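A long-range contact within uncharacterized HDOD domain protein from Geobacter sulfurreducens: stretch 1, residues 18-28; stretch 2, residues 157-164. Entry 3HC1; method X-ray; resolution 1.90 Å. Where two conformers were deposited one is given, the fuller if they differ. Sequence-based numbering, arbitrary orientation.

Stretch 1, residues 18-28: EFMSGVDELPT
Stretch 2 (157-164) VFINFFRG

Residues at least 131 positions apart touch, and the two stretches bury 517 Å² between them by laying a bent loop over the last turns of a helix. Stretch 1 enters as helix and leaves it near Gly 22 (phi/psi -78/-7), with Val 23 N hydrogen-bonded to Met 20 O at 2.9 Å, then runs extended at Val 23 (-91/130), kinks at Asp 24 (-75/-65), and is extended again from Glu 25 to Pro 27 (-62/153). Stretch 2 is helical through Phe 162; Arg 163 (-131/44) breaks the helix. The register pairs Val 23 with Phe 162, CA to CA 6.8 Å, and Pro 27 with Phe 158, CA to CA 7.3 Å.

Phe 158 (chi1 t, chi2 82°) is the central bump, pointing toward stretch 1 into a hollow of mixed parts. CG of the selenomethionine Met 20 and Val 23 CG2 approach Phe 158 CZ at 3.6 and 3.5 Å, Leu 26 CD2 lies 3.6 Å from Phe 158 CE1, and Pro 27 CD meets the ring edge at Phe 158 CD1, 3.6 Å away. Leu 26 starts with CA-to-CB pointing away, yet m,t rotamers return its end to the ring.

One helical turn on, Phe 162 (m, chi2 -89°) offers a face to Pro 27, whose CD sits 3.7 Å from the ring centroid, 14° off the normal. Pro 27 thus serves both aromatics. Val 23 (t) also spans neighbours: CG1 is 3.9 Å from Phe 162 CD1, while CG2 lies 3.5 Å from Arg 163 CD.

At the other end, Arg 163 (m, m, m, chi4 -101°) folds its guanidinium flat on Phe 19 (t, chi2 77°), planes at 9° and centres 4.4 Å apart, a cation-pi stack. The same fold brings Arg 163 NH1 to Phe 19 O at 2.6 Å, a weak hydrogen bond bent to 117°. Phe 19 CE2 also packs 3.9 Å from Ile 159 CG1. The lesson is that apolar bumps fill the middle while a flat cation covers one aromatic face.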

# COMPACT_ATOMS: atom_id res chain seq x y z
N GLU A 18 -6.15 -22.47 1.20
CA GLU A 18 -5.43 -23.70 0.78
C GLU A 18 -4.11 -23.39 0.10
O GLU A 18 -3.09 -24.09 0.30
CB GLU A 18 -6.29 -24.54 -0.18
CG GLU A 18 -7.69 -24.88 0.34
CD GLU A 18 -7.72 -25.99 1.42
OE1 GLU A 18 -6.63 -26.50 1.79
OE2 GLU A 18 -8.83 -26.33 1.88
N PHE A 19 -4.09 -22.33 -0.71
CA PHE A 19 -2.84 -21.87 -1.34
C PHE A 19 -1.77 -21.52 -0.27
O PHE A 19 -0.58 -21.69 -0.51
CB PHE A 19 -3.14 -20.62 -2.20
CG PHE A 19 -2.13 -20.33 -3.28
CD1 PHE A 19 -2.12 -21.07 -4.46
CD2 PHE A 19 -1.26 -19.27 -3.17
CE1 PHE A 19 -1.22 -20.78 -5.51
CE2 PHE A 19 -0.36 -18.97 -4.21
CZ PHE A 19 -0.35 -19.73 -5.38
N MSE A 20 -2.18 -20.98 0.87
CA MSE A 20 -1.18 -20.69 1.92
C MSE A 20 -0.77 -21.95 2.76
O MSE A 20 0.39 -22.09 3.15
CB MSE A 20 -1.70 -19.61 2.81
CG MSE A 20 -1.64 -18.30 2.15
SE MSE A 20 -2.71 -17.08 3.15
CE MSE A 20 -2.05 -17.08 4.75
N SER A 21 -1.72 -22.84 3.04
CA SER A 21 -1.47 -24.19 3.63
C SER A 21 -0.21 -24.91 3.19
O SER A 21 0.48 -25.52 4.00
CB SER A 21 -2.60 -25.16 3.26
OG SER A 21 -3.86 -24.75 3.77
N GLY A 22 0.06 -24.88 1.90
CA GLY A 22 1.19 -25.61 1.35
C GLY A 22 2.52 -24.94 1.59
O GLY A 22 3.56 -25.51 1.26
N VAL A 23 2.50 -23.73 2.13
CA VAL A 23 3.73 -23.04 2.50
C VAL A 23 3.98 -23.43 3.96
O VAL A 23 3.09 -23.29 4.81
CB VAL A 23 3.63 -21.50 2.35
CG1 VAL A 23 4.90 -20.78 2.84
CG2 VAL A 23 3.31 -21.15 0.92
N ASP A 24 5.20 -23.88 4.23
CA ASP A 24 5.58 -24.29 5.56
C ASP A 24 5.82 -23.06 6.43
O ASP A 24 5.06 -22.85 7.35
CB ASP A 24 6.78 -25.25 5.50
CG ASP A 24 7.02 -25.95 6.83
OD1 ASP A 24 6.05 -26.34 7.50
OD2 ASP A 24 8.19 -26.10 7.20
N GLU A 25 6.82 -22.24 6.13
CA GLU A 25 7.06 -21.01 6.92
C GLU A 25 6.53 -19.71 6.24
O GLU A 25 7.12 -19.21 5.29
CB GLU A 25 8.54 -20.85 7.26
CG GLU A 25 9.07 -21.85 8.29
CD GLU A 25 8.20 -21.99 9.52
OE1 GLU A 25 8.01 -21.00 10.26
OE2 GLU A 25 7.72 -23.11 9.75
N LEU A 26 5.48 -19.14 6.83
CA LEU A 26 4.76 -18.02 6.24
C LEU A 26 5.44 -16.74 6.63
O LEU A 26 5.92 -16.65 7.75
CB LEU A 26 3.36 -17.96 6.82
CG LEU A 26 2.42 -19.09 6.46
CD1 LEU A 26 1.15 -18.91 7.29
CD2 LEU A 26 2.12 -19.02 5.02
N PRO A 27 5.39 -15.71 5.76
CA PRO A 27 6.00 -14.46 6.20
C PRO A 27 5.33 -13.87 7.45
O PRO A 27 4.11 -14.06 7.70
CB PRO A 27 5.83 -13.54 5.00
CG PRO A 27 4.63 -14.05 4.29
CD PRO A 27 4.62 -15.54 4.52
N THR A 28 6.12 -13.11 8.19
CA THR A 28 5.67 -12.41 9.38
C THR A 28 5.92 -10.91 9.22
O THR A 28 6.74 -10.51 8.39
CB THR A 28 6.42 -12.92 10.63
OG1 THR A 28 5.88 -12.30 11.79
CG2 THR A 28 7.92 -12.61 10.53
N VAL A 157 3.35 -10.10 -2.75
CA VAL A 157 4.59 -10.33 -2.07
C VAL A 157 4.64 -11.76 -1.61
O VAL A 157 5.63 -12.45 -1.82
CB VAL A 157 4.81 -9.37 -0.86
CG1 VAL A 157 6.06 -9.80 -0.07
CG2 VAL A 157 5.00 -7.96 -1.37
N PHE A 158 3.55 -12.24 -1.03
CA PHE A 158 3.49 -13.62 -0.61
C PHE A 158 3.66 -14.60 -1.75
O PHE A 158 4.43 -15.54 -1.63
CB PHE A 158 2.16 -13.91 0.09
CG PHE A 158 2.00 -15.34 0.44
CD1 PHE A 158 2.58 -15.83 1.58
CD2 PHE A 158 1.32 -16.21 -0.41
CE1 PHE A 158 2.46 -17.16 1.91
CE2 PHE A 158 1.21 -17.54 -0.07
CZ PHE A 158 1.78 -18.00 1.07
N ILE A 159 2.89 -14.44 -2.83
CA ILE A 159 2.94 -15.39 -3.91
C ILE A 159 4.35 -15.37 -4.55
O ILE A 159 4.88 -16.44 -4.90
CB ILE A 159 1.87 -15.11 -4.97
CG1 ILE A 159 0.47 -15.21 -4.35
CG2 ILE A 159 1.98 -16.04 -6.17
CD1 ILE A 159 -0.59 -14.78 -5.32
N ASN A 160 4.89 -14.15 -4.72
CA ASN A 160 6.20 -13.93 -5.38
C ASN A 160 7.33 -14.63 -4.62
O ASN A 160 8.16 -15.31 -5.21
CB ASN A 160 6.51 -12.43 -5.54
CG ASN A 160 7.79 -12.17 -6.37
OD1 ASN A 160 8.04 -12.81 -7.41
ND2 ASN A 160 8.58 -11.23 -5.90
N PHE A 161 7.32 -14.49 -3.30
CA PHE A 161 8.43 -14.98 -2.46
C PHE A 161 8.19 -16.42 -2.01
O PHE A 161 9.15 -17.17 -1.77
CB PHE A 161 8.65 -14.11 -1.23
CG PHE A 161 9.33 -12.79 -1.47
CD1 PHE A 161 10.06 -12.52 -2.64
CD2 PHE A 161 9.29 -11.82 -0.46
CE1 PHE A 161 10.70 -11.34 -2.80
CE2 PHE A 161 9.95 -10.61 -0.62
CZ PHE A 161 10.66 -10.37 -1.80
N PHE A 162 6.92 -16.81 -1.86
CA PHE A 162 6.61 -18.07 -1.19
C PHE A 162 6.01 -19.12 -2.06
O PHE A 162 6.02 -20.27 -1.67
CB PHE A 162 5.75 -17.82 0.06
CG PHE A 162 6.48 -17.07 1.10
CD1 PHE A 162 7.23 -17.74 2.06
CD2 PHE A 162 6.50 -15.70 1.08
CE1 PHE A 162 7.94 -17.04 3.02
CE2 PHE A 162 7.23 -14.98 2.03
CZ PHE A 162 7.95 -15.66 3.01
N ARG A 163 5.47 -18.73 -3.19
CA ARG A 163 4.99 -19.65 -4.20
C ARG A 163 5.56 -19.21 -5.55
O ARG A 163 4.85 -19.18 -6.53
CB ARG A 163 3.44 -19.67 -4.26
CG ARG A 163 2.75 -20.09 -2.97
CD ARG A 163 3.08 -21.49 -2.57
NE ARG A 163 2.60 -22.49 -3.50
CZ ARG A 163 1.51 -23.25 -3.34
NH1 ARG A 163 0.73 -23.13 -2.26
NH2 ARG A 163 1.20 -24.15 -4.27
N GLY A 164 6.84 -18.87 -5.57
CA GLY A 164 7.47 -18.29 -6.77
C GLY A 164 7.43 -19.20 -7.98
O GLY A 164 7.10 -18.77 -9.11